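Local coordinates for SUMO1 linked HERC2 ZZ domain (Small ubiquitin-related modifier 1,E3 ubiquitin-protein ligase HERC2) (Homo sapiens, PDB 6WW3) that carries the ZZ-type zinc finger of an E3 ubiquitin ligase, fused behind a SUMO1 tail, and binds that tail and histone H3, at residues 10-14 and 15-19. Sequence-based numbering, arbitrary orientation.
Sequences GVTCD and GCQMF. With ZN (zinc ion), chain C.
Cys13 and Cys16 reach one zinc ion by different torsions: the SG of Cys13 runs anti to its backbone N (chi1 171°), whereas that of Cys16 sits between its backbone N and carbonyl carbon (chi1 70°). Cys13 SG and Cys16 SG each bind the zinc ion at 2.3 Å, and Cys37 and Cys40 complete the site. Cysteine suits both places because a thiolate can bind zinc and also accept N-H groups: Cys13 SG takes weak bonds from the N of Gly15 and of Cys16, and Cys16 SG one from Met18 N, which probably ease their negative charge. A side chain at Gly15 would press close to Cys13 SG. Gln17 N bonds to Cys13 O at 2.8 Å and Cys13 N to Met18 O at 3.0 Å, tying the chain back on itself so that both cysteines face one metal. Gln17 NE2 shares a water with Asp14 OD1, while Asp14 OD2 is held by Asp35 N. Thr12 touches two neighbours with its two branches, OG1 lying obliquely 3.2 Å from Phe19 CD1 and CG2 3.8 Å from Gln17 NE2. A glycine in place of Thr12 would probably open a gap beside the Phe19 ring and leave the Gln17 amide less confined. Gly10, whose positive phi glycine adopts easily, meets that ring's edge. A CxxC zinc knuckle of this kind, common to many zinc-binding folds, supplies half of the Cys4 site of the ZZ finger in the HERC2 part of the fusion.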
loop_
_atom_site.group_PDB
_atom_site.type_symbol
_atom_site.label_atom_id
_atom_site.label_comp_id
_atom_site.label_asym_id
_atom_site.label_seq_id
_atom_site.Cartn_x
_atom_site.Cartn_y
_atom_site.Cartn_z
ATOM N N GLY A 10 3.545 10.646 -3.250
ATOM C CA GLY A 10 4.097 10.023 -4.436
ATOM C C GLY A 10 3.766 8.558 -4.628
ATOM O O GLY A 10 4.223 7.970 -5.613
ATOM N N VAL A 11 2.961 7.959 -3.753
ATOM C CA VAL A 11 2.657 6.529 -3.810
ATOM C C VAL A 11 1.218 6.373 -4.285
ATOM O O VAL A 11 0.287 6.891 -3.652
ATOM C CB VAL A 11 2.875 5.849 -2.448
ATOM C CG1 VAL A 11 2.622 4.342 -2.546
ATOM C CG2 VAL A 11 4.271 6.115 -1.951
ATOM N N THR A 12 1.034 5.649 -5.386
ATOM C CA THR A 12 -0.284 5.311 -5.911
ATOM C C THR A 12 -0.625 3.883 -5.497
ATOM O O THR A 12 0.241 3.006 -5.528
ATOM C CB THR A 12 -0.300 5.412 -7.447
ATOM O OG1 THR A 12 0.226 6.676 -7.868
ATOM C CG2 THR A 12 -1.700 5.249 -8.011
ATOM N N CYS A 13 -1.877 3.644 -5.095
ATOM C CA CYS A 13 -2.342 2.269 -4.916
ATOM C C CYS A 13 -2.656 1.656 -6.280
ATOM O O CYS A 13 -3.507 2.159 -7.016
ATOM C CB CYS A 13 -3.572 2.196 -4.020
ATOM S SG CYS A 13 -4.341 0.534 -3.975
ATOM N N ASP A 14 -1.985 0.567 -6.617
ATOM C CA ASP A 14 -2.219 -0.046 -7.917
ATOM C C ASP A 14 -3.544 -0.778 -7.997
ATOM O O ASP A 14 -3.913 -1.209 -9.089
ATOM C CB ASP A 14 -1.079 -0.998 -8.261
ATOM C CG ASP A 14 0.228 -0.267 -8.455
ATOM O OD1 ASP A 14 0.328 0.481 -9.436
ATOM O OD2 ASP A 14 1.148 -0.426 -7.629
ATOM N N GLY A 15 -4.255 -0.929 -6.885
ATOM C CA GLY A 15 -5.546 -1.581 -6.895
ATOM C C GLY A 15 -6.697 -0.658 -7.241
ATOM O O GLY A 15 -7.603 -1.054 -7.977
ATOM N N CYS A 16 -6.658 0.585 -6.738
ATOM C CA CYS A 16 -7.772 1.513 -6.861
ATOM C C CYS A 16 -7.353 2.903 -7.310
ATOM O O CYS A 16 -8.205 3.795 -7.364
ATOM C CB CYS A 16 -8.531 1.622 -5.525
ATOM S SG CYS A 16 -7.625 2.467 -4.209
ATOM N N GLN A 17 -6.067 3.109 -7.608
ATOM C CA GLN A 17 -5.512 4.381 -8.064
ATOM C C GLN A 17 -5.617 5.492 -7.023
ATOM O O GLN A 17 -5.458 6.665 -7.370
ATOM C CB GLN A 17 -6.165 4.854 -9.373
ATOM C CG GLN A 17 -6.205 3.801 -10.464
ATOM C CD GLN A 17 -4.885 3.083 -10.642
ATOM O OE1 GLN A 17 -4.836 1.856 -10.653
ATOM N NE2 GLN A 17 -3.804 3.843 -10.781
ATOM N N MET A 18 -5.846 5.153 -5.751
ATOM C CA MET A 18 -5.759 6.144 -4.670
ATOM C C MET A 18 -4.400 6.838 -4.712
ATOM O O MET A 18 -3.370 6.181 -4.875
ATOM C CB MET A 18 -5.954 5.461 -3.309
ATOM C CG MET A 18 -5.729 6.352 -2.084
ATOM S SD MET A 18 -5.625 5.436 -0.528
ATOM C CE MET A 18 -7.272 4.752 -0.406
ATOM N N PHE A 19 -4.402 8.171 -4.619
ATOM C CA PHE A 19 -3.154 8.942 -4.662
ATOM C C PHE A 19 -3.255 10.288 -3.948
ATOM O O PHE A 19 -4.089 11.115 -4.302
ATOM C CB PHE A 19 -2.716 9.196 -6.103
ATOM C CG PHE A 19 -1.448 9.990 -6.215
ATOM C CD1 PHE A 19 -0.216 9.365 -6.116
ATOM C CD2 PHE A 19 -1.486 11.360 -6.368
ATOM C CE1 PHE A 19 0.954 10.099 -6.209
ATOM C CE2 PHE A 19 -0.315 12.095 -6.440
ATOM C CZ PHE A 19 0.903 11.461 -6.364
HETATM ZN ZN ZN C . -6.499 0.783 -3.113
HETATM O O HOH W 1 -1.292 2.251 -11.111
#